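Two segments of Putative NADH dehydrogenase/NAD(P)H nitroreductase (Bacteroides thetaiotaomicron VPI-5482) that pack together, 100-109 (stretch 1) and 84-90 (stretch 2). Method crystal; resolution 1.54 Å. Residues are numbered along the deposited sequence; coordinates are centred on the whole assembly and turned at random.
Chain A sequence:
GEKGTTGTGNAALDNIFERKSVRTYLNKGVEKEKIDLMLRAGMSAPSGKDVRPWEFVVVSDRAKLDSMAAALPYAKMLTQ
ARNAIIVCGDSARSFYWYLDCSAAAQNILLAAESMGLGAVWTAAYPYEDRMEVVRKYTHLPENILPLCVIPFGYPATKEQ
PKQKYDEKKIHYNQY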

# COMPACT_ATOMS: atom_id res chain seq x y z
N ASP A 100 -1.14 -3.18 -6.89
CA ASP A 100 -2.25 -3.71 -6.14
C ASP A 100 -1.75 -4.50 -4.92
O ASP A 100 -2.24 -4.34 -3.81
CB ASP A 100 -3.11 -4.68 -6.94
CG ASP A 100 -3.81 -4.08 -8.15
OD1 ASP A 100 -3.61 -2.88 -8.50
OD2 ASP A 100 -4.63 -4.86 -8.72
N CYS A 101 -0.80 -5.41 -5.16
CA CYS A 101 -0.34 -6.29 -4.08
C CYS A 101 0.45 -5.52 -3.03
O CYS A 101 0.52 -5.95 -1.85
CB CYS A 101 0.51 -7.42 -4.63
SG CYS A 101 -0.45 -8.63 -5.55
N SER A 102 1.12 -4.42 -3.40
CA SER A 102 1.77 -3.55 -2.40
C SER A 102 0.72 -2.87 -1.51
O SER A 102 0.92 -2.75 -0.29
CB SER A 102 2.56 -2.47 -3.13
OG SER A 102 3.73 -3.02 -3.71
N ALA A 103 -0.39 -2.43 -2.11
CA ALA A 103 -1.47 -1.86 -1.30
C ALA A 103 -2.08 -2.96 -0.37
O ALA A 103 -2.36 -2.69 0.79
CB ALA A 103 -2.56 -1.21 -2.21
N ALA A 104 -2.21 -4.18 -0.89
CA ALA A 104 -2.73 -5.32 -0.11
C ALA A 104 -1.77 -5.61 1.04
O ALA A 104 -2.20 -5.82 2.19
CB ALA A 104 -2.93 -6.59 -0.97
N ALA A 105 -0.48 -5.62 0.74
CA ALA A 105 0.49 -5.90 1.77
C ALA A 105 0.44 -4.85 2.86
O ALA A 105 0.55 -5.19 4.04
CB ALA A 105 1.90 -5.98 1.16
N GLN A 106 0.27 -3.58 2.48
CA GLN A 106 0.25 -2.51 3.48
C GLN A 106 -1.00 -2.67 4.35
O GLN A 106 -0.95 -2.48 5.58
CB GLN A 106 0.23 -1.11 2.84
CG GLN A 106 0.10 0.06 3.81
CD GLN A 106 1.21 0.17 4.82
OE1 GLN A 106 2.19 -0.61 4.77
NE2 GLN A 106 1.11 1.15 5.72
N ASN A 107 -2.15 -3.04 3.77
CA ASN A 107 -3.33 -3.36 4.60
C ASN A 107 -3.06 -4.49 5.60
O ASN A 107 -3.52 -4.44 6.73
CB ASN A 107 -4.50 -3.73 3.73
CG ASN A 107 -5.22 -2.53 3.17
OD1 ASN A 107 -4.90 -1.37 3.48
ND2 ASN A 107 -6.25 -2.81 2.34
N ILE A 108 -2.34 -5.51 5.16
CA ILE A 108 -2.00 -6.63 6.06
C ILE A 108 -1.14 -6.13 7.20
O ILE A 108 -1.36 -6.50 8.39
CB ILE A 108 -1.29 -7.78 5.29
CG1 ILE A 108 -2.33 -8.44 4.34
CG2 ILE A 108 -0.63 -8.81 6.29
CD1 ILE A 108 -1.80 -9.42 3.33
N LEU A 109 -0.14 -5.32 6.88
CA LEU A 109 0.73 -4.77 7.96
C LEU A 109 -0.04 -3.90 8.95
O LEU A 109 0.14 -4.03 10.17
CB LEU A 109 1.86 -3.95 7.34
CG LEU A 109 2.86 -4.67 6.41
CD1 LEU A 109 3.91 -3.64 5.82
CD2 LEU A 109 3.56 -5.84 7.12
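Stretch 2, residues 84-90: AIIVCGD

Stretch 2 is a β-strand, extended from A84 to D90, and it lies against one face of the helix formed by stretch 1. The two run nearly antiparallel: their N-to-C directions make an angle of 157°, and their axes approach to 8.4 Å. The register follows from this, with the start of the helix beside the end of the strand: the CA atoms of C101 and G89 are 6.4 Å apart, whereas the CA atoms of I108 and I85 are 8.9 Å apart. The backbones are therefore closer at the cysteine end, where a small side chain faces a glycine, than where two isoleucines meet.

Along the helix, D100 makes no contact with the strand; both of its carboxylate oxygens are hydrogen-bonded elsewhere in the structure. C101 is the first residue to touch. Its side chain, in the m rotamer, points toward the strand and brings SG to 3.3 Å from the carbonyl O of C88 and 3.6 Å from CA of G89. Glycine suits this position, since an ideal CB on G89 would point toward the helix and lie only 3.2 Å from C101 SG, a tight approach. The CB of C101 also packs against V87, 3.8 Å from its CG1, while the C101 backbone O, which accepts a hydrogen bond from A105 N at 2.8 Å, lies 3.7 Å from that same CG1.

S102 points away from the strand, and A103 is out of reach. A104 points toward it, but its CB stays 4.6 Å from V87 CG1, just beyond contact. One residue on, A105 is directed sideways, and its CB comes within 4.3 Å of V87 CG2, a modest apolar contact. Q106 and N107 lie beyond reach of the strand; Q106 NE2 and both polar side-chain atoms of N107 are hydrogen-bonded elsewhere in the structure.

I108, two helical turns after C101, points toward the strand again. Its m,t conformation extends CD1 to 3.8 Å from V87 CG2 and 4.2 Å from I85 CG2, so a single methyl group touches both residues. L109 is out of reach.

The strand presents alternate residues to the helix: I85 and V87 point toward it, while I86 and C88 point away. V87 is the centre of the contact, touching C101, A105 and I108, and its branched side chain suits both an extended backbone and this apolar setting. No hydrogen bond joins the stretches; they bury 270 Å² in total, largely through apolar packing.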

# COMPACT_ATOMS: atom_id res chain seq x y z
N ALA A 84 3.61 -17.11 8.19
CA ALA A 84 3.89 -16.00 7.28
C ALA A 84 2.80 -15.96 6.24
O ALA A 84 2.19 -17.00 5.95
CB ALA A 84 5.26 -16.20 6.59
N ILE A 85 2.47 -14.76 5.76
CA ILE A 85 1.59 -14.62 4.60
C ILE A 85 2.46 -14.21 3.43
O ILE A 85 3.21 -13.22 3.52
CB ILE A 85 0.49 -13.57 4.83
CG1 ILE A 85 -0.45 -14.07 5.94
CG2 ILE A 85 -0.32 -13.32 3.52
CD1 ILE A 85 -1.45 -13.02 6.41
N ILE A 86 2.36 -14.97 2.34
CA ILE A 86 3.05 -14.66 1.10
C ILE A 86 2.07 -13.96 0.19
O ILE A 86 1.06 -14.54 -0.19
CB ILE A 86 3.65 -15.90 0.45
CG1 ILE A 86 4.50 -16.67 1.48
CG2 ILE A 86 4.49 -15.48 -0.79
CD1 ILE A 86 5.37 -17.73 0.84
N VAL A 87 2.33 -12.69 -0.11
CA VAL A 87 1.45 -11.90 -0.98
C VAL A 87 1.92 -12.06 -2.41
O VAL A 87 3.08 -11.70 -2.73
CB VAL A 87 1.41 -10.39 -0.60
CG1 VAL A 87 0.49 -9.63 -1.56
CG2 VAL A 87 1.04 -10.20 0.93
N CYS A 88 1.07 -12.59 -3.27
CA CYS A 88 1.41 -12.86 -4.66
C CYS A 88 0.41 -12.17 -5.55
O CYS A 88 -0.69 -11.85 -5.14
CB CYS A 88 1.34 -14.35 -4.98
SG CYS A 88 2.29 -15.40 -3.88
N GLY A 89 0.79 -12.03 -6.82
CA GLY A 89 -0.08 -11.44 -7.83
C GLY A 89 -0.21 -12.31 -9.06
O GLY A 89 0.77 -12.89 -9.51
N ASP A 90 -1.42 -12.42 -9.61
CA ASP A 90 -1.60 -13.16 -10.86
C ASP A 90 -1.26 -12.25 -12.04
O ASP A 90 -2.09 -11.44 -12.48
CB ASP A 90 -3.02 -13.71 -10.94
CG ASP A 90 -3.21 -14.61 -12.15
OD1 ASP A 90 -2.31 -14.65 -13.01
OD2 ASP A 90 -4.24 -15.33 -12.18